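Local coordinates for protein Mono(ADP-ribosyl)transferase SpvB (Salmonella typhimurium, PDB 2GWM) that probably transfers ADP-ribose from NAD+ to an arginine of host actin, which keeps the actin from polymerising into filaments, at residues Leu68-His76 / Gly131-Val140; Gly101-Thr112 / Glu148-Ile159. All coordinates share one frame; numbering follows the deposited sequence.

Contact 1 of 2, residues Leu68-His76 / Gly131-Val140; sequences LSSLPETDH and GHKGRILGDV
Glu73 lays its CG and carboxylate over one face of the Arg135 guanidinium, with CG of Glu73 3.4 Å from CZ of Arg135. The carboxylate and guanidinium planes are stacked, only 10° apart. Glu73 OE1 and Arg135 NH2 form a long salt bridge of 3.9 Å in which no N-H points at the oxygen, so charge rather than a directed bond joins them.

NH1 and NE of Arg135 turn to carbonyls, NH2 to a water. A bend at chi2 (-74°) folds the chain back toward its own loop, where NH1 donates to Gly134 O at 2.9 Å and His132 O at 3.0 Å, both near the guanidinium plane; these two bonds fix the group in place. Across the contact NE makes a weak, bent bond to Leu71 O at 3.2 Å. Arginine suits this place because its flat, charged group has N-H donors round its edge for carbonyls and water, and a face for Glu73 to cover.

Water does much of the remaining bridging. One molecule accepts from Arg135 NH2 and donates to Ser69 O; another accepts from Ile136 N and donates to Pro72 O, while a third donates to both Pro72 O and Ile136 O.

Apolar contacts close the two ends. Leu68 CD1 meets Leu137 CD1 at 3.7 Å, and Leu71 CD2 meets Val140 CG2 at 4.0 Å; Leu8 of helix 3-24 touches both Leu71 and Val140. At the other end, Ile136 CG1 packs against CE1 of His76 at 3.8 Å, and the His76 ring is steadied by a hydrogen bond between its ND1 and Thr74 OG1.

Taken together, the chemistry implies that a positioned guanidinium, bridging waters and leucine packing join the loop after helix 50-69 to edge strand 135-136, with little direct bonding.

Contact 2 of 2, residues Gly101-Thr112 / Glu148-Ile159; sequences GNIIIDKAFMST and EMLFPPNTKLKI
Met110 and Phe151 face each other as an antiparallel hydrogen-bonded pair, and their side chains run together on the sheet face that also bears Thr112 and Met149. Following Met110 outward, CB lies 3.9 Å from Phe151 CB. CG, anti to the backbone N (chi1 -174°), carries the chain on alongside the phenylalanine. SD stands obliquely to the ring, 5.4 Å from its centroid, in a Met-aromatic contact. A bend at chi3 (78°) then lays CE over the ring face, 3.8 Å from the centroid, as a CH-pi contact; an unbranched thioether can bend to lie on a ring. CE also touches Thr155 CG2 at 3.9 Å, which links the short strand pair to the start of the longer one.

Thr112 OG1 approaches the edge of the same ring while donating to Met149 O at 2.9 Å. That carbonyl accepts Thr112 N as well, from the opposite face of its plane.

On the other face of the sheet, Ser111 OG donates to Glu148 OE2 over 2.6 Å, from above the carboxylate plane (39° out of it). Serine is small enough to fit beside the extended glutamate. Both are predicted active-site residues, Ser111 opening the STS motif of this transferase family and Glu148 closing its ExE motif; Ser111 O also accepts from Arg81, the third predicted residue.

In the longer pair, Ile104 N donates to Leu157 O at 2.8 Å, and buried Ile104 and Ile159 pack through their CD1 methyls. Between the strand pairs both segments turn: Pro153 CD sits 3.6 Å from the centroid of the Phe109 ring, over its face, and Asn154 and Thr155 oppose Asp106 in a G1 beta bulge.

The chemistry implies two short antiparallel ladders, joined through a turn and a bulge, consistent with strand pairing placing Ser111 and Glu148 side by side.

The centres of the two contacts are 15 Å apart, yet they meet in one three-stranded antiparallel sheet. Strand 149-151 of contact 2 is its middle member, flanked by strand 110-112 of contact 2 and strand 135-136 of contact 1. Probable backbone hydrogen bonds join them, Arg135 O with Leu150 N and Leu137 N with Glu148 O. Along the chain the segments alternate: 68-76, 101-112, 131-140, 148-159. Contact 2 also extends into the five-stranded sheet through strands 103-106 and 155-164. The short sheet carries the predicted catalytic Ser111 and Glu148, and contact 1 joins its outer strand to the end of helix 50-69, consistent with both contacts bordering the active site.

Contact 1 of 2, residues Leu68-His76 / Gly131-Val140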
loop_
_atom_site.group_PDB
_atom_site.type_symbol
_atom_site.label_atom_id
_atom_site.label_comp_id
_atom_site.label_asym_id
_atom_site.label_seq_id
_atom_site.Cartn_x
_atom_site.Cartn_y
_atom_site.Cartn_z
ATOM N N LEU A 68 13.151 -3.643 -0.817
ATOM C CA LEU A 68 12.402 -2.742 -1.665
ATOM C C LEU A 68 13.251 -1.589 -2.128
ATOM O O LEU A 68 13.272 -1.247 -3.319
ATOM C CB LEU A 68 11.215 -2.222 -0.894
ATOM C CG LEU A 68 10.253 -1.290 -1.623
ATOM C CD1 LEU A 68 9.609 -1.915 -2.782
ATOM C CD2 LEU A 68 9.200 -0.794 -0.673
ATOM N N SER A 69 13.915 -0.930 -1.170
ATOM C CA SER A 69 14.748 0.222 -1.479
ATOM C C SER A 69 15.821 -0.110 -2.534
ATOM O O SER A 69 16.228 0.748 -3.322
ATOM C CB SER A 69 15.327 0.783 -0.205
ATOM O OG SER A 69 16.171 1.904 -0.393
ATOM N N SER A 70 16.287 -1.358 -2.578
ATOM C CA SER A 70 17.390 -1.730 -3.446
ATOM C C SER A 70 16.963 -1.951 -4.877
ATOM O O SER A 70 17.803 -2.082 -5.768
ATOM C CB SER A 70 18.063 -2.983 -2.899
ATOM O OG SER A 70 17.261 -4.124 -3.138
ATOM N N LEU A 71 15.653 -1.921 -5.119
ATOM C CA LEU A 71 15.151 -2.078 -6.453
ATOM C C LEU A 71 15.329 -0.793 -7.245
ATOM O O LEU A 71 15.466 0.299 -6.686
ATOM C CB LEU A 71 13.668 -2.458 -6.418
ATOM C CG LEU A 71 13.302 -3.811 -5.795
ATOM C CD1 LEU A 71 11.818 -4.105 -5.820
ATOM C CD2 LEU A 71 14.025 -4.942 -6.451
ATOM N N PRO A 72 15.383 -0.923 -8.562
ATOM C CA PRO A 72 15.652 0.235 -9.401
ATOM C C PRO A 72 14.520 1.256 -9.381
ATOM O O PRO A 72 13.345 0.890 -9.309
ATOM C CB PRO A 72 15.803 -0.358 -10.806
ATOM C CG PRO A 72 15.792 -1.811 -10.649
ATOM C CD PRO A 72 15.238 -2.167 -9.332
ATOM N N GLU A 73 14.910 2.530 -9.426
ATOM C CA GLU A 73 13.980 3.652 -9.540
ATOM C C GLU A 73 13.500 3.759 -10.969
ATOM O O GLU A 73 14.173 3.338 -11.909
ATOM C CB GLU A 73 14.656 4.956 -9.091
ATOM C CG GLU A 73 14.920 4.985 -7.624
ATOM C CD GLU A 73 15.472 6.301 -7.137
ATOM O OE1 GLU A 73 14.673 7.234 -6.903
ATOM O OE2 GLU A 73 16.708 6.378 -6.966
ATOM N N THR A 74 12.315 4.314 -11.117
ATOM C CA THR A 74 11.686 4.504 -12.416
ATOM C C THR A 74 11.206 5.949 -12.467
ATOM O O THR A 74 11.389 6.721 -11.517
ATOM C CB THR A 74 10.511 3.518 -12.623
ATOM O OG1 THR A 74 9.651 3.562 -11.469
ATOM C CG2 THR A 74 11.056 2.075 -12.818
ATOM N N ASP A 75 10.668 6.324 -13.606
ATOM C CA ASP A 75 10.295 7.714 -13.862
ATOM C C ASP A 75 8.846 8.063 -13.585
ATOM O O ASP A 75 8.389 9.136 -13.998
ATOM C CB ASP A 75 10.625 8.065 -15.333
ATOM C CG ASP A 75 12.111 8.251 -15.576
ATOM O OD1 ASP A 75 12.912 8.307 -14.607
ATOM O OD2 ASP A 75 12.504 8.394 -16.763
ATOM N N HIS A 76 8.085 7.174 -12.949
ATOM C CA HIS A 76 6.649 7.407 -12.686
ATOM C C HIS A 76 6.415 8.647 -11.879
ATOM O O HIS A 76 7.168 8.953 -10.951
ATOM C CB HIS A 76 6.019 6.214 -12.001
ATOM C CG HIS A 76 6.129 4.969 -12.801
ATOM N ND1 HIS A 76 7.222 4.141 -12.704
ATOM C CD2 HIS A 76 5.336 4.439 -13.761
ATOM C CE1 HIS A 76 7.085 3.135 -13.545
ATOM N NE2 HIS A 76 5.965 3.302 -14.218
ATOM N N GLY A 131 12.387 11.202 -6.781
ATOM C CA GLY A 131 13.173 10.786 -5.606
ATOM C C GLY A 131 12.363 10.121 -4.517
ATOM O O GLY A 131 12.858 9.851 -3.411
ATOM N N HIS A 132 11.083 9.884 -4.818
ATOM C CA HIS A 132 10.182 9.241 -3.874
ATOM C C HIS A 132 10.651 7.795 -3.604
ATOM O O HIS A 132 11.453 7.263 -4.359
ATOM C CB HIS A 132 8.766 9.239 -4.436
ATOM C CG HIS A 132 8.629 8.407 -5.670
ATOM N ND1 HIS A 132 8.465 7.044 -5.616
ATOM C CD2 HIS A 132 8.683 8.727 -6.986
ATOM C CE1 HIS A 132 8.399 6.562 -6.842
ATOM N NE2 HIS A 132 8.513 7.563 -7.697
ATOM N N LYS A 133 10.119 7.181 -2.552
ATOM C CA LYS A 133 10.592 5.863 -2.077
ATOM C C LYS A 133 9.860 4.673 -2.689
ATOM O O LYS A 133 10.124 3.525 -2.373
ATOM C CB LYS A 133 10.469 5.806 -0.560
ATOM C CG LYS A 133 11.471 6.707 0.143
ATOM C CD LYS A 133 11.390 6.498 1.634
ATOM C CE LYS A 133 12.466 7.304 2.375
ATOM N NZ LYS A 133 13.808 6.762 2.158
ATOM N N GLY A 134 8.922 4.935 -3.587
ATOM C CA GLY A 134 8.219 3.861 -4.215
ATOM C C GLY A 134 9.059 3.129 -5.233
ATOM O O GLY A 134 9.876 3.735 -5.937
ATOM N N ARG A 135 8.874 1.823 -5.343
ATOM C CA ARG A 135 9.632 1.038 -6.295
ATOM C C ARG A 135 8.752 0.028 -6.990
ATOM O O ARG A 135 7.852 -0.598 -6.396
ATOM C CB ARG A 135 10.777 0.298 -5.607
ATOM C CG ARG A 135 11.778 1.158 -4.907
ATOM C CD ARG A 135 12.644 1.850 -5.895
ATOM N NE ARG A 135 13.703 2.600 -5.235
ATOM C CZ ARG A 135 13.564 3.837 -4.735
ATOM N NH1 ARG A 135 12.411 4.471 -4.790
ATOM N NH2 ARG A 135 14.593 4.448 -4.173
ATOM N N ILE A 136 8.947 -0.090 -8.285
ATOM C CA ILE A 136 8.256 -1.097 -9.062
ATOM C C ILE A 136 8.826 -2.468 -8.713
ATOM O O ILE A 136 10.030 -2.688 -8.707
ATOM C CB ILE A 136 8.443 -0.850 -10.576
ATOM C CG1 ILE A 136 7.704 0.434 -10.999
ATOM C CG2 ILE A 136 8.005 -2.074 -11.383
ATOM C CD1 ILE A 136 6.268 0.399 -11.039
ATOM N N LEU A 137 7.932 -3.401 -8.437
ATOM C CA LEU A 137 8.360 -4.714 -7.952
ATOM C C LEU A 137 8.872 -5.584 -9.072
ATOM O O LEU A 137 9.845 -6.339 -8.888
ATOM C CB LEU A 137 7.232 -5.420 -7.252
ATOM C CG LEU A 137 7.042 -5.357 -5.749
ATOM C CD1 LEU A 137 8.036 -4.553 -4.914
ATOM C CD2 LEU A 137 5.751 -5.532 -5.209
ATOM N N GLY A 138 8.226 -5.492 -10.223
ATOM C CA GLY A 138 8.570 -6.345 -11.337
ATOM C C GLY A 138 8.479 -7.811 -10.923
ATOM O O GLY A 138 7.482 -8.238 -10.342
ATOM N N ASP A 139 9.543 -8.546 -11.208
ATOM C CA ASP A 139 9.537 -9.975 -10.992
ATOM C C ASP A 139 9.673 -10.360 -9.516
ATOM O O ASP A 139 9.577 -11.527 -9.169
ATOM C CB ASP A 139 10.666 -10.643 -11.750
ATOM C CG ASP A 139 10.480 -12.147 -11.823
ATOM O OD1 ASP A 139 9.427 -12.594 -12.316
ATOM O OD2 ASP A 139 11.371 -12.872 -11.370
ATOM N N VAL A 140 9.905 -9.391 -8.655
ATOM C CA VAL A 140 9.878 -9.646 -7.218
ATOM C C VAL A 140 8.458 -9.974 -6.768
ATOM O O VAL A 140 8.251 -10.682 -5.779
ATOM C CB VAL A 140 10.426 -8.484 -6.451
ATOM C CG1 VAL A 140 10.241 -8.699 -4.983
ATOM C CG2 VAL A 140 11.883 -8.363 -6.783
HETATM O O HOH W 1 16.955 3.343 -3.004
HETATM O O HOH W 2 10.669 1.860 -9.328
HETATM O O HOH W 3 12.168 -1.421 -9.911
HETATM O O HOH W 4 12.133 7.239 -7.038
HETATM O O HOH W 5 11.101 4.885 -8.491
HETATM O O HOH W 6 8.764 6.391 -10.140
#

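Contact 2 of 2, residues Gly101-Thr112 / Glu148-Ile159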
loop_
_atom_site.group_PDB
_atom_site.type_symbol
_atom_site.label_atom_id
_atom_site.label_comp_id
_atom_site.label_asym_id
_atom_site.label_seq_id
_atom_site.Cartn_x
_atom_site.Cartn_y
_atom_site.Cartn_z
ATOM N N GLY A 101 -6.386 19.408 2.004
ATOM C CA GLY A 101 -5.162 19.892 2.576
ATOM C C GLY A 101 -4.617 19.099 3.745
ATOM O O GLY A 101 -3.536 19.420 4.247
ATOM N N ASN A 102 -5.333 18.050 4.172
ATOM C CA ASN A 102 -4.851 17.167 5.249
ATOM C C ASN A 102 -3.534 16.497 4.821
ATOM O O ASN A 102 -3.268 16.270 3.633
ATOM C CB ASN A 102 -5.903 16.123 5.600
ATOM C CG ASN A 102 -5.715 15.476 6.968
ATOM O OD1 ASN A 102 -4.986 15.976 7.835
ATOM N ND2 ASN A 102 -6.435 14.372 7.188
ATOM N N ILE A 103 -2.682 16.233 5.797
ATOM C CA ILE A 103 -1.482 15.444 5.565
ATOM C C ILE A 103 -1.625 14.183 6.372
ATOM O O ILE A 103 -1.829 14.240 7.598
ATOM C CB ILE A 103 -0.227 16.250 5.928
ATOM C CG1 ILE A 103 -0.159 17.441 4.965
ATOM C CG2 ILE A 103 0.997 15.396 5.804
ATOM C CD1 ILE A 103 0.890 18.254 5.168
ATOM N N ILE A 104 -1.549 13.065 5.661
ATOM C CA ILE A 104 -1.775 11.729 6.249
ATOM C C ILE A 104 -0.487 10.913 6.172
ATOM O O ILE A 104 0.318 11.133 5.285
ATOM C CB ILE A 104 -2.896 10.999 5.549
ATOM C CG1 ILE A 104 -4.155 11.871 5.661
ATOM C CG2 ILE A 104 -3.151 9.588 6.167
ATOM C CD1 ILE A 104 -5.271 11.362 4.901
ATOM N N ILE A 105 -0.261 10.096 7.193
ATOM C CA ILE A 105 0.878 9.179 7.211
ATOM C C ILE A 105 0.286 7.782 7.121
ATOM O O ILE A 105 -0.549 7.405 7.943
ATOM C CB ILE A 105 1.684 9.284 8.496
ATOM C CG1 ILE A 105 2.226 10.699 8.638
ATOM C CG2 ILE A 105 2.822 8.285 8.468
ATOM C CD1 ILE A 105 2.986 10.969 9.807
ATOM N N ASP A 106 0.699 7.059 6.107
ATOM C CA ASP A 106 0.376 5.640 5.976
ATOM C C ASP A 106 1.423 4.823 6.724
ATOM O O ASP A 106 2.570 4.766 6.306
ATOM C CB ASP A 106 0.313 5.196 4.514
ATOM C CG ASP A 106 -0.299 3.789 4.346
ATOM O OD1 ASP A 106 -0.164 2.980 5.280
ATOM O OD2 ASP A 106 -0.924 3.490 3.304
ATOM N N LYS A 107 1.003 4.189 7.807
ATOM C CA LYS A 107 1.947 3.436 8.639
ATOM C C LYS A 107 2.429 2.106 8.085
ATOM O O LYS A 107 3.411 1.570 8.557
ATOM C CB LYS A 107 1.340 3.207 10.005
ATOM C CG LYS A 107 1.191 4.545 10.770
ATOM C CD LYS A 107 0.751 4.284 12.182
ATOM C CE LYS A 107 0.369 5.579 12.880
ATOM N NZ LYS A 107 1.548 6.470 13.279
ATOM N N ALA A 108 1.711 1.581 7.142
ATOM C CA ALA A 108 1.956 0.295 6.550
ATOM C C ALA A 108 2.776 0.465 5.257
ATOM O O ALA A 108 2.919 1.570 4.717
ATOM C CB ALA A 108 0.609 -0.367 6.233
ATOM N N PHE A 109 3.200 -0.658 4.676
ATOM C CA PHE A 109 3.653 -0.635 3.293
ATOM C C PHE A 109 2.438 -0.198 2.457
ATOM O O PHE A 109 1.315 -0.586 2.765
ATOM C CB PHE A 109 4.154 -1.985 2.876
ATOM C CG PHE A 109 5.499 -2.365 3.451
ATOM C CD1 PHE A 109 6.640 -2.124 2.743
ATOM C CD2 PHE A 109 5.611 -2.926 4.690
ATOM C CE1 PHE A 109 7.870 -2.497 3.240
ATOM C CE2 PHE A 109 6.844 -3.275 5.213
ATOM C CZ PHE A 109 7.948 -3.003 4.516
ATOM N N MET A 110 2.679 0.597 1.454
ATOM C CA MET A 110 1.583 1.163 0.620
ATOM C C MET A 110 1.704 0.628 -0.804
ATOM O O MET A 110 2.682 0.870 -1.473
ATOM C CB MET A 110 1.585 2.683 0.637
ATOM C CG MET A 110 0.354 3.270 -0.110
ATOM S SD MET A 110 0.451 5.076 -0.125
ATOM C CE MET A 110 1.619 5.435 -1.365
ATOM N N SER A 111 0.718 -0.164 -1.234
ATOM C CA SER A 111 0.716 -0.738 -2.558
ATOM C C SER A 111 -0.105 0.117 -3.533
ATOM O O SER A 111 -1.205 0.543 -3.196
ATOM C CB SER A 111 0.094 -2.121 -2.499
ATOM O OG SER A 111 0.035 -2.699 -3.764
ATOM N N THR A 112 0.451 0.323 -4.705
ATOM C CA THR A 112 -0.162 1.163 -5.750
ATOM C C THR A 112 0.152 0.529 -7.114
ATOM O O THR A 112 0.960 -0.374 -7.198
ATOM C CB THR A 112 0.410 2.597 -5.753
ATOM O OG1 THR A 112 1.760 2.613 -6.240
ATOM C CG2 THR A 112 0.314 3.242 -4.410
ATOM N N GLU A 148 3.115 -3.181 -9.988
ATOM C CA GLU A 148 2.900 -2.722 -8.619
ATOM C C GLU A 148 4.051 -1.863 -8.239
ATOM O O GLU A 148 5.202 -2.308 -8.341
ATOM C CB GLU A 148 2.766 -3.916 -7.697
ATOM C CG GLU A 148 2.499 -3.542 -6.264
ATOM C CD GLU A 148 2.171 -4.738 -5.386
ATOM O OE1 GLU A 148 2.305 -5.913 -5.861
ATOM O OE2 GLU A 148 1.818 -4.468 -4.217
ATOM N N MET A 149 3.751 -0.676 -7.733
ATOM C CA MET A 149 4.738 0.178 -7.095
ATOM C C MET A 149 4.455 0.138 -5.596
ATOM O O MET A 149 3.360 0.504 -5.146
ATOM C CB MET A 149 4.597 1.623 -7.565
ATOM C CG MET A 149 5.438 2.510 -6.730
ATOM S SD MET A 149 5.935 4.002 -7.532
ATOM C CE MET A 149 7.236 3.100 -8.160
ATOM N N LEU A 150 5.403 -0.388 -4.819
ATOM C CA LEU A 150 5.232 -0.538 -3.395
ATOM C C LEU A 150 6.084 0.544 -2.719
ATOM O O LEU A 150 7.197 0.846 -3.145
ATOM C CB LEU A 150 5.726 -1.937 -2.956
ATOM C CG LEU A 150 5.432 -2.269 -1.505
ATOM C CD1 LEU A 150 4.021 -2.489 -1.257
ATOM C CD2 LEU A 150 6.183 -3.557 -1.143
ATOM N N PHE A 151 5.525 1.119 -1.654
ATOM C CA PHE A 151 6.168 2.097 -0.823
ATOM C C PHE A 151 6.398 1.519 0.556
ATOM O O PHE A 151 5.569 0.803 1.070
ATOM C CB PHE A 151 5.245 3.330 -0.691
ATOM C CG PHE A 151 5.094 4.143 -1.963
ATOM C CD1 PHE A 151 5.833 5.269 -2.186
ATOM C CD2 PHE A 151 4.243 3.716 -2.954
ATOM C CE1 PHE A 151 5.696 6.011 -3.351
ATOM C CE2 PHE A 151 4.121 4.416 -4.098
ATOM C CZ PHE A 151 4.841 5.553 -4.299
ATOM N N PRO A 152 7.527 1.872 1.166
ATOM C CA PRO A 152 7.746 1.414 2.536
ATOM C C PRO A 152 6.884 2.143 3.512
ATOM O O PRO A 152 6.201 3.118 3.162
ATOM C CB PRO A 152 9.223 1.749 2.779
ATOM C CG PRO A 152 9.451 2.980 1.962
ATOM C CD PRO A 152 8.604 2.726 0.702
ATOM N N PRO A 153 6.872 1.684 4.762
ATOM C CA PRO A 153 6.058 2.319 5.806
ATOM C C PRO A 153 6.318 3.806 5.981
ATOM O O PRO A 153 7.440 4.268 5.783
ATOM C CB PRO A 153 6.456 1.550 7.072
ATOM C CG PRO A 153 6.864 0.271 6.589
ATOM C CD PRO A 153 7.588 0.517 5.301
ATOM N N ASN A 154 5.251 4.535 6.382
ATOM C CA ASN A 154 5.268 5.931 6.755
ATOM C C ASN A 154 5.320 6.875 5.564
ATOM O O ASN A 154 5.842 7.973 5.685
ATOM C CB ASN A 154 6.351 6.279 7.759
ATOM C CG ASN A 154 6.311 5.377 8.937
ATOM O OD1 ASN A 154 5.239 5.139 9.490
ATOM N ND2 ASN A 154 7.493 4.847 9.322
ATOM N N THR A 155 4.719 6.473 4.448
ATOM C CA THR A 155 4.513 7.445 3.352
ATOM C C THR A 155 3.626 8.579 3.818
ATOM O O THR A 155 2.589 8.354 4.412
ATOM C CB THR A 155 3.869 6.779 2.134
ATOM O OG1 THR A 155 4.584 5.601 1.716
ATOM C CG2 THR A 155 3.829 7.718 0.972
ATOM N N LYS A 156 4.054 9.804 3.539
ATOM C CA LYS A 156 3.277 10.990 3.826
ATOM C C LYS A 156 2.622 11.483 2.527
ATOM O O LYS A 156 3.276 11.652 1.518
ATOM C CB LYS A 156 4.163 12.087 4.344
ATOM C CG LYS A 156 3.462 13.190 5.050
ATOM C CD LYS A 156 4.458 14.188 5.579
ATOM C CE LYS A 156 5.212 13.737 6.814
ATOM N NZ LYS A 156 6.264 14.783 7.261
ATOM N N LEU A 157 1.345 11.737 2.633
ATOM C CA LEU A 157 0.602 12.272 1.513
ATOM C C LEU A 157 -0.297 13.411 1.867
ATOM O O LEU A 157 -0.929 13.452 2.911
ATOM C CB LEU A 157 -0.269 11.228 0.951
ATOM C CG LEU A 157 0.411 9.887 0.623
ATOM C CD1 LEU A 157 0.042 9.021 1.710
ATOM C CD2 LEU A 157 -0.034 9.319 -0.679
ATOM N N LYS A 158 -0.374 14.295 0.915
ATOM C CA LYS A 158 -1.245 15.470 1.005
ATOM C C LYS A 158 -2.507 15.258 0.171
ATOM O O LYS A 158 -2.436 14.780 -0.949
ATOM C CB LYS A 158 -0.517 16.677 0.482
ATOM C CG LYS A 158 -1.372 17.849 0.562
ATOM C CD LYS A 158 -0.721 19.074 0.048
ATOM C CE LYS A 158 -1.603 20.303 0.394
ATOM N NZ LYS A 158 -0.997 21.605 0.009
ATOM N N ILE A 159 -3.648 15.583 0.774
ATOM C CA ILE A 159 -4.953 15.527 0.107
ATOM C C ILE A 159 -5.103 16.831 -0.599
ATOM O O ILE A 159 -5.256 17.891 0.051
ATOM C CB ILE A 159 -6.093 15.403 1.152
ATOM C CG1 ILE A 159 -5.883 14.211 2.117
ATOM C CG2 ILE A 159 -7.430 15.356 0.455
ATOM C CD1 ILE A 159 -5.648 12.945 1.463
HETATM O O HOH W 7 5.033 2.528 10.426
HETATM O O HOH W 8 4.461 6.593 11.677
HETATM O O HOH W 9 3.587 3.859 3.573
#